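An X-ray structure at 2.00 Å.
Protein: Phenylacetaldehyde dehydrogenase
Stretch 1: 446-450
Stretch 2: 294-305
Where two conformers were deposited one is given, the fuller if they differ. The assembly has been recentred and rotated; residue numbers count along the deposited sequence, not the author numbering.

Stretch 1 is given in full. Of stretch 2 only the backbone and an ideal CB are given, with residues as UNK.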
# COMPACT_ATOMS: atom_id res chain seq x y z
N ILE A 446 -21.55 -0.67 -16.83
CA ILE A 446 -21.91 -0.82 -18.21
C ILE A 446 -23.26 -1.52 -18.27
O ILE A 446 -23.46 -2.54 -17.58
CB ILE A 446 -20.89 -1.72 -18.92
CG1 ILE A 446 -19.48 -1.15 -18.81
CG2 ILE A 446 -21.29 -1.89 -20.36
CD1 ILE A 446 -18.42 -2.18 -19.13
N TRP A 447 -24.19 -1.00 -19.07
CA TRP A 447 -25.53 -1.54 -19.19
C TRP A 447 -25.68 -2.01 -20.63
O TRP A 447 -25.73 -1.17 -21.53
CB TRP A 447 -26.61 -0.47 -18.78
CG TRP A 447 -26.45 -0.23 -17.31
CD1 TRP A 447 -25.44 0.45 -16.71
CD2 TRP A 447 -27.26 -0.76 -16.26
NE1 TRP A 447 -25.60 0.41 -15.35
CE2 TRP A 447 -26.70 -0.33 -15.05
CE3 TRP A 447 -28.43 -1.54 -16.23
CZ2 TRP A 447 -27.23 -0.68 -13.81
CZ3 TRP A 447 -28.95 -1.87 -15.02
CH2 TRP A 447 -28.35 -1.44 -13.81
N SER A 448 -25.79 -3.33 -20.83
CA SER A 448 -25.83 -3.98 -22.13
C SER A 448 -26.00 -5.49 -21.96
O SER A 448 -25.82 -6.01 -20.84
CB SER A 448 -24.51 -3.74 -22.86
OG SER A 448 -24.53 -4.29 -24.16
N ASN A 449 -26.39 -6.15 -23.02
CA ASN A 449 -26.44 -7.61 -23.08
C ASN A 449 -25.57 -8.12 -24.25
O ASN A 449 -25.59 -9.29 -24.59
CB ASN A 449 -27.89 -8.11 -23.24
CG ASN A 449 -28.03 -9.62 -23.02
OD1 ASN A 449 -27.53 -10.17 -22.05
ND2 ASN A 449 -28.68 -10.29 -23.97
N ASP A 450 -24.71 -7.23 -24.76
CA ASP A 450 -23.84 -7.48 -25.90
C ASP A 450 -22.47 -7.99 -25.36
O ASP A 450 -21.65 -7.20 -24.95
CB ASP A 450 -23.66 -6.13 -26.64
CG ASP A 450 -22.81 -6.23 -27.91
OD1 ASP A 450 -21.91 -7.07 -28.08
OD2 ASP A 450 -23.01 -5.36 -28.75
N UNK A 294 -26.61 1.00 -26.64
CA UNK A 294 -27.90 1.20 -27.30
C UNK A 294 -28.75 -0.05 -27.39
O UNK A 294 -29.89 0.05 -27.78
CB UNK A 294 -27.67 1.75 -28.71
N UNK A 295 -28.23 -1.22 -27.01
CA UNK A 295 -29.03 -2.44 -27.08
C UNK A 295 -29.92 -2.69 -25.86
O UNK A 295 -30.60 -3.70 -25.83
CB UNK A 295 -28.10 -3.64 -27.27
N UNK A 296 -29.90 -1.82 -24.84
CA UNK A 296 -30.64 -2.09 -23.61
C UNK A 296 -32.15 -2.00 -23.72
O UNK A 296 -32.69 -1.31 -24.60
CB UNK A 296 -30.18 -1.12 -22.52
N UNK A 297 -32.82 -2.67 -22.81
CA UNK A 297 -34.22 -2.39 -22.52
C UNK A 297 -34.28 -1.02 -21.84
O UNK A 297 -33.62 -0.81 -20.82
CB UNK A 297 -34.84 -3.48 -21.64
N UNK A 298 -35.08 -0.10 -22.37
CA UNK A 298 -35.08 1.28 -21.89
C UNK A 298 -35.54 1.43 -20.44
O UNK A 298 -34.98 2.24 -19.68
CB UNK A 298 -35.98 2.13 -22.79
N UNK A 299 -36.53 0.65 -20.03
CA UNK A 299 -37.01 0.73 -18.65
C UNK A 299 -36.01 0.15 -17.66
O UNK A 299 -35.81 0.72 -16.60
CB UNK A 299 -38.35 0.00 -18.52
N UNK A 300 -35.42 -0.99 -17.98
CA UNK A 300 -34.37 -1.58 -17.15
C UNK A 300 -33.19 -0.63 -17.00
O UNK A 300 -32.61 -0.49 -15.89
CB UNK A 300 -33.90 -2.91 -17.75
N UNK A 301 -32.80 -0.01 -18.09
CA UNK A 301 -31.65 0.90 -18.06
C UNK A 301 -31.97 2.11 -17.22
O UNK A 301 -31.15 2.54 -16.38
CB UNK A 301 -31.25 1.33 -19.47
N UNK A 302 -33.17 2.65 -17.37
CA UNK A 302 -33.54 3.85 -16.63
C UNK A 302 -33.61 3.54 -15.13
O UNK A 302 -33.18 4.33 -14.31
CB UNK A 302 -34.88 4.40 -17.13
N UNK A 303 -34.16 2.39 -14.78
CA UNK A 303 -34.25 2.02 -13.38
C UNK A 303 -32.84 1.83 -12.82
O UNK A 303 -32.56 2.21 -11.71
CB UNK A 303 -35.09 0.75 -13.20
N UNK A 304 -31.95 1.26 -13.63
CA UNK A 304 -30.56 1.06 -13.27
C UNK A 304 -29.78 2.34 -13.06
O UNK A 304 -29.07 2.48 -12.06
CB UNK A 304 -29.87 0.23 -14.35
N UNK A 305 -29.97 3.30 -13.93
CA UNK A 305 -29.35 4.62 -13.82
C UNK A 305 -29.88 5.35 -12.59
O UNK A 305 -29.09 5.88 -11.80
CB UNK A 305 -29.61 5.45 -15.08

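Stretch 1 ends a strand at Trp447 and then turns through Ser448, Asn449 and Asp450. It offers an indole ring, a serine hydroxyl and the backbone N-H of Asn449 to the partner segment, which is a loop leading into a helix.

Position 294 has its CA-to-CB bond pointing away, with no atom of stretch 1 near. Phi is -75°, which a proline ring tolerates, but many residues would fit. It is Pro294, and it makes no contact.

Position 295 points toward stretch 1. Its ideal CB lies 4.8 Å from Ser448 OG and 5.2 Å from Asn449 N. A hydroxyl and an N-H call for an acceptor on a short arm, best a carboxylate, since its two oxygens can serve both donors; asparagine could serve in part. The residue is Asp295, with chi1 in p. Each carboxylate oxygen takes one bond from stretch 1. Ser448 OG donates to Asp295 OD1 at 2.7 Å, and Asn449 N donates to Asp295 OD2 at 2.9 Å, nearly straight at 167°. Asp450 N is also close to Asp295 OD2, at 3.5 Å, but the angle is poor; Asp450 N instead donates to Ser448 OG at 3.0 Å. Ser448 thus accepts from the turn while donating across the contact. A water also donates to Asp295 OD1 at 2.7 Å and, weakly, to Asp450 OD2 at 3.4 Å.

Position 296 points sideways, its ideal CB 4.6 Å from Trp447 O. The CB of Trp447 offers an apolar surface nearby. Valine, isoleucine, threonine or alanine would be reasonable. Val296 is found, in rotamer m. Its CG1 packs 4.0 Å from Trp447 CB and comes within 3.1 Å of Trp447 O.

Position 297 is out of reach and stands just before the helix. An N-cap residue such as aspartate, asparagine, serine or threonine suits it. Asp297 OD1 accepts from the backbone N of position 300 at 3.0 Å and, weakly, from the backbone N of position 299 at 2.9 Å.

Positions 298 and 299 are also out of reach, so stretch 1 sets no preference. They are Leu298 and Asp299.

Position 300 points sideways, and its ideal CB touches nothing. A long, flexible chain could still turn back to the indole. Lys300 does so: its CE lies 4.3 Å from Trp447 CZ3.

Position 301 points sideways, with its ideal CB 5.0 Å from Trp447 CB. A small apolar residue fits. Ala301 sits beside the indole, its CA 4.4 Å from Trp447 CE3.

Position 302 points away and 303 sideways, neither with an ideal CB near stretch 1, so it sets no preference and most helix residues would do. They are Ala302 and Gln303, and the end of the glutamine leads away.

Position 304 is the most restrictive. An ideal CB would lie 2.3 Å from Trp447 CH2, a clash. With helical angles of -64/-44, glycine is required by space rather than by backbone conformation. Gly304 lets Trp447 CH2 approach its CA to 3.4 Å.

Position 305 points sideways and lies beyond contact. Several helix residues would serve; it is Val305.

Stretch 2, residues 294-305: PDVDLDKAAQGV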
# COMPACT_ATOMS: atom_id res chain seq x y z
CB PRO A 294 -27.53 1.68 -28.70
CG PRO A 294 -26.14 1.22 -28.92
CD PRO A 294 -25.49 1.20 -27.57
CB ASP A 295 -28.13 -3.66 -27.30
CG ASP A 295 -27.18 -3.96 -26.09
OD1 ASP A 295 -26.28 -3.14 -25.82
OD2 ASP A 295 -27.33 -5.04 -25.48
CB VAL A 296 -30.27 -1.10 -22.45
CG1 VAL A 296 -28.83 -1.30 -22.02
CG2 VAL A 296 -30.52 0.34 -22.83
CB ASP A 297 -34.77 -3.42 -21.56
CG ASP A 297 -36.21 -3.17 -21.19
OD1 ASP A 297 -36.54 -2.21 -20.48
OD2 ASP A 297 -37.06 -3.97 -21.60
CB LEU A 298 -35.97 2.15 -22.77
CG LEU A 298 -35.61 2.28 -24.25
CD1 LEU A 298 -36.56 3.26 -24.92
CD2 LEU A 298 -34.19 2.74 -24.45
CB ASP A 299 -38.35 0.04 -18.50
CG ASP A 299 -39.47 0.79 -19.21
OD1 ASP A 299 -39.51 2.04 -19.16
OD2 ASP A 299 -40.31 0.14 -19.81
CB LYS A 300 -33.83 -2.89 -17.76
CG LYS A 300 -32.48 -3.40 -17.17
CD LYS A 300 -32.52 -4.63 -16.26
CE LYS A 300 -31.19 -5.39 -16.22
NZ LYS A 300 -30.82 -6.11 -17.48
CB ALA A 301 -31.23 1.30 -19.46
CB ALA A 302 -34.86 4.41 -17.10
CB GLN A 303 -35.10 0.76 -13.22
CG GLN A 303 -35.46 0.43 -11.79
CD GLN A 303 -36.41 1.46 -11.20
OE1 GLN A 303 -37.48 1.71 -11.75
NE2 GLN A 303 -35.98 2.11 -10.14
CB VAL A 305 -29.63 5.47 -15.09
CG1 VAL A 305 -29.27 6.94 -14.88
CG2 VAL A 305 -28.88 4.91 -16.29
O HOH W 1 -24.44 -2.53 -27.65
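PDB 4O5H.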